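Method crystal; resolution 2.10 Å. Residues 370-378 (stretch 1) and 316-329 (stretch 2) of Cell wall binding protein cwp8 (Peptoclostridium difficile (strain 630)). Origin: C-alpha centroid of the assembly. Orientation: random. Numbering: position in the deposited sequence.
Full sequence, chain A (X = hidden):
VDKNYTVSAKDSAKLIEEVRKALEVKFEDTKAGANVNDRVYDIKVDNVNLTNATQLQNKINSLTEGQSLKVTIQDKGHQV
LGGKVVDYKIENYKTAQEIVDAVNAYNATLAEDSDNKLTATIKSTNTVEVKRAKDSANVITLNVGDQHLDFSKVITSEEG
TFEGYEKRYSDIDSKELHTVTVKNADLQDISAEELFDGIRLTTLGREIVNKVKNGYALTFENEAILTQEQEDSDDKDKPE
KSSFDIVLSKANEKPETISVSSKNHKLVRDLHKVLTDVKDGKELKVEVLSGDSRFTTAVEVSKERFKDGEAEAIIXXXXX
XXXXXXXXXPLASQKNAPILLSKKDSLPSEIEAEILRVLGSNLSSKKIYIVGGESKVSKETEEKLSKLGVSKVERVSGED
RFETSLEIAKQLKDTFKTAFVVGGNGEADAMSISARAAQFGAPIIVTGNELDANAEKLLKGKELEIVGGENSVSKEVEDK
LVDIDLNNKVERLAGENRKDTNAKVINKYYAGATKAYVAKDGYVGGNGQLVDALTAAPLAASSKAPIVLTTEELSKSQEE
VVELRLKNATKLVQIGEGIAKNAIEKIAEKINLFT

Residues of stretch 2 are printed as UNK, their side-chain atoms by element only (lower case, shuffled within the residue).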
# COMPACT_ATOMS: atom_id res chain seq x y z
N ILE A 370 20.27 -17.64 27.33
CA ILE A 370 19.26 -18.59 26.87
C ILE A 370 18.35 -18.80 28.11
O ILE A 370 18.85 -19.22 29.14
CB ILE A 370 19.99 -19.85 26.39
CG1 ILE A 370 20.66 -19.54 25.06
CG2 ILE A 370 19.05 -21.06 26.24
CD1 ILE A 370 21.80 -20.43 24.70
N VAL A 371 17.06 -18.41 28.03
CA VAL A 371 16.16 -18.60 29.17
C VAL A 371 15.43 -19.94 29.03
O VAL A 371 15.02 -20.29 27.92
CB VAL A 371 15.20 -17.40 29.20
CG1 VAL A 371 14.13 -17.58 30.28
CG2 VAL A 371 16.02 -16.12 29.45
N GLY A 372 15.28 -20.72 30.12
CA GLY A 372 14.60 -22.00 30.03
C GLY A 372 15.59 -23.15 29.99
O GLY A 372 16.80 -22.97 29.80
N GLY A 373 15.05 -24.36 30.16
CA GLY A 373 15.88 -25.56 30.16
C GLY A 373 16.15 -26.00 28.74
O GLY A 373 15.75 -25.32 27.80
N GLU A 374 16.83 -27.15 28.59
CA GLU A 374 17.18 -27.70 27.30
C GLU A 374 15.93 -28.25 26.66
O GLU A 374 15.94 -28.64 25.51
CB GLU A 374 18.26 -28.76 27.50
CG GLU A 374 19.38 -28.19 28.35
CD GLU A 374 20.40 -29.23 28.77
OE1 GLU A 374 21.39 -28.82 29.43
OE2 GLU A 374 20.23 -30.43 28.46
N SER A 375 14.85 -28.28 27.43
CA SER A 375 13.52 -28.70 27.01
C SER A 375 12.90 -27.61 26.11
O SER A 375 11.92 -27.85 25.43
CB SER A 375 12.65 -28.89 28.25
OG SER A 375 13.39 -28.56 29.42
N LYS A 376 13.50 -26.42 26.12
CA LYS A 376 13.06 -25.25 25.36
C LYS A 376 14.13 -24.93 24.32
O LYS A 376 13.83 -24.79 23.14
CB LYS A 376 12.87 -24.05 26.31
CG LYS A 376 11.48 -23.97 26.96
CD LYS A 376 10.87 -25.33 27.27
CE LYS A 376 9.41 -25.40 26.88
NZ LYS A 376 9.23 -26.03 25.54
N VAL A 377 15.40 -24.82 24.77
CA VAL A 377 16.55 -24.56 23.93
C VAL A 377 17.61 -25.62 24.27
O VAL A 377 18.23 -25.55 25.34
CB VAL A 377 17.13 -23.14 24.16
CG1 VAL A 377 18.17 -22.84 23.09
CG2 VAL A 377 16.03 -22.07 24.18
N SER A 378 17.83 -26.60 23.38
CA SER A 378 18.77 -27.69 23.67
C SER A 378 20.21 -27.27 24.02
O SER A 378 20.61 -26.10 23.93
CB SER A 378 18.83 -28.65 22.48
OG SER A 378 19.31 -27.98 21.33
N UNK A 316 17.34 -15.18 24.46
CA UNK A 316 16.84 -16.23 23.56
C UNK A 316 15.89 -17.18 24.36
O UNK A 316 16.30 -17.74 25.37
c UNK A 316 18.05 -16.96 23.04
c UNK A 316 17.17 -17.03 20.71
c UNK A 316 17.84 -17.81 21.82
c UNK A 316 19.26 -18.27 21.34
N UNK A 317 14.60 -17.33 23.94
CA UNK A 317 13.71 -18.19 24.73
C UNK A 317 13.19 -19.28 23.81
O UNK A 317 13.44 -19.19 22.60
c UNK A 317 12.60 -17.26 25.38
c UNK A 317 11.66 -16.70 24.33
c UNK A 317 11.78 -18.00 26.42
N UNK A 318 12.53 -20.34 24.31
CA UNK A 318 11.97 -21.34 23.41
C UNK A 318 10.74 -20.72 22.71
O UNK A 318 10.04 -19.89 23.31
N UNK A 319 10.51 -21.10 21.45
CA UNK A 319 9.42 -20.56 20.65
C UNK A 319 8.04 -20.61 21.27
O UNK A 319 7.20 -19.85 20.89
c UNK A 319 9.35 -21.32 19.32
c UNK A 319 9.20 -22.83 19.55
o UNK A 319 9.51 -24.82 18.23
o UNK A 319 8.71 -23.02 17.22
c UNK A 319 9.14 -23.62 18.24
N UNK A 320 7.81 -21.54 22.18
CA UNK A 320 6.53 -21.74 22.84
C UNK A 320 6.58 -21.41 24.36
O UNK A 320 5.57 -21.57 25.05
c UNK A 320 6.12 -23.22 22.70
c UNK A 320 6.10 -23.74 21.28
o UNK A 320 5.60 -23.01 20.38
o UNK A 320 6.58 -24.87 21.07
N UNK A 321 7.72 -20.97 24.85
CA UNK A 321 7.97 -20.68 26.27
C UNK A 321 7.39 -19.35 26.69
O UNK A 321 8.10 -18.36 26.98
c UNK A 321 9.47 -20.70 26.53
N UNK A 322 6.08 -19.32 26.78
CA UNK A 322 5.38 -18.10 27.13
C UNK A 322 5.76 -17.61 28.49
O UNK A 322 6.04 -16.40 28.64
c UNK A 322 4.04 -17.74 24.57
c UNK A 322 3.85 -18.35 27.02
c UNK A 322 3.08 -17.11 27.36
c UNK A 322 3.57 -18.81 25.61
N UNK A 323 5.81 -18.51 29.51
CA UNK A 323 6.12 -17.93 30.84
C UNK A 323 7.56 -17.41 30.95
O UNK A 323 7.76 -16.34 31.54
c UNK A 323 6.46 -18.52 33.28
c UNK A 323 5.81 -18.95 31.97
c UNK A 323 4.30 -19.07 32.15
N UNK A 324 8.55 -18.13 30.41
CA UNK A 324 9.92 -17.66 30.51
C UNK A 324 10.03 -16.37 29.74
O UNK A 324 10.71 -15.43 30.17
c UNK A 324 10.89 -18.69 29.91
o UNK A 324 11.14 -21.06 29.71
o UNK A 324 10.20 -20.26 31.55
c UNK A 324 10.73 -20.10 30.44
N UNK A 325 9.35 -16.32 28.59
CA UNK A 325 9.38 -15.12 27.79
C UNK A 325 8.76 -13.90 28.43
O UNK A 325 9.37 -12.84 28.46
N UNK A 326 7.52 -14.00 28.96
CA UNK A 326 6.88 -12.80 29.52
C UNK A 326 7.67 -12.34 30.72
O UNK A 326 7.87 -11.14 30.91
c UNK A 326 5.08 -13.14 32.34
c UNK A 326 3.65 -14.53 30.91
c UNK A 326 5.38 -13.06 29.85
c UNK A 326 5.06 -13.95 31.06
N UNK A 327 8.17 -13.34 31.55
CA UNK A 327 9.04 -13.00 32.70
C UNK A 327 10.37 -12.36 32.20
O UNK A 327 10.99 -11.58 32.93
c UNK A 327 9.34 -14.26 33.51
N UNK A 328 10.81 -12.67 30.94
CA UNK A 328 12.06 -12.07 30.44
C UNK A 328 12.00 -10.60 30.02
O UNK A 328 13.04 -10.08 29.58
c UNK A 328 12.56 -12.87 29.26
o UNK A 328 12.84 -14.18 29.70
N UNK A 329 10.84 -9.93 30.17
CA UNK A 329 10.73 -8.56 29.66
C UNK A 329 11.59 -7.56 30.41
O UNK A 329 12.22 -6.77 29.69
c UNK A 329 9.26 -8.09 29.69
O HOH W 1 9.60 -23.36 23.68

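Position 316 carries four carbons forked at the second, with no oxygen or nitrogen. Its backbone O accepts a hydrogen bond from Val371 N (2.8 Å, N-H...O angle 161°), and one fork tip lies 4.2 Å from Ile370 CG1. The fork at the second carbon makes this Leu316, paired in a parallel bridge with Ile370 (CA to CA 4.7 Å), so both side chains lie on the same face of the sheet.

Position 317 has one carbon carrying two more, three in all and no oxygen. One of the outer carbons comes within 4.4 Å of Val371 CB. A fork at the first carbon with only carbon tips fits Val317; its CB points sideways.

Position 318 has no side-chain atoms and is therefore Gly318. An ideal CB here would lie 2.9 Å from Lys376 CB, a clash, so the bare CA lets the loop of stretch 1 come close: Lys376 O is 3.9 Å from Gly318 CA.

Position 319 shows three carbons, the last bearing two oxygens, a carboxylate after two methylenes. Nothing on stretch 1 is in contact. It is Glu319.

Position 320 has two carbons, the second with two oxygens: one carbon shorter, hence Asp320. Its backbone N donates to water 1 (3.0 Å from Asp320 N to the water O), which also accepts a weak hydrogen bond from Lys376 NZ at 3.3 Å.

Position 321 has a single carbon, 3.9 Å from Lys376 CG, and is Ala321. Its N donates to Gly318 O (3.0 Å), closing a type I turn, and it stands at the N-cap of the helix.

Position 322 has four carbons forked at the first, with one arm two carbons long, which identifies Ile322. Position 323 has a carbon carrying two others, Val323. Neither reaches stretch 1.

Position 324 has two carbons, the second carrying two oxygens. The first lies 3.4 Å from Val371 CG1, and one oxygen is 3.6 Å from Gly372 CA. This is Asp324. An ideal CB on Gly372 would stand 2.9 Å from Asp324 OD2, and the backbone angles of Gly372 (101/168) independently call for glycine.

Position 325 is bare, Gly325; an ideal CB would be crowded by Ala321 O at 3.1 Å. Position 326, four carbons forked at the second, is Leu326, and position 327, one carbon, is Ala327; neither makes contact.

Position 328 has one carbon followed by one oxygen, and that oxygen is 3.7 Å from Val371 CG1. It is Ser328, whose OG donates to Asp324 O (2.5 Å). Position 329, a single carbon, is Ala329, out of reach.

The contact, 461 Å² summed over both sides, joins two strand ends through one direct hydrogen bond. Beyond it, packing takes over: Val371 points toward stretch 2 and meets Asp324 and Ser328, while Val377 CG2 approaches Gly318 N at 3.9 Å. Two glycines, Gly372 and Gly318, leave room where a CB would collide, and Lys376 lies along the turn at the edge, linked to it by water 1.

Stretch 2 (316-329) LVGEDAIVDGLASA
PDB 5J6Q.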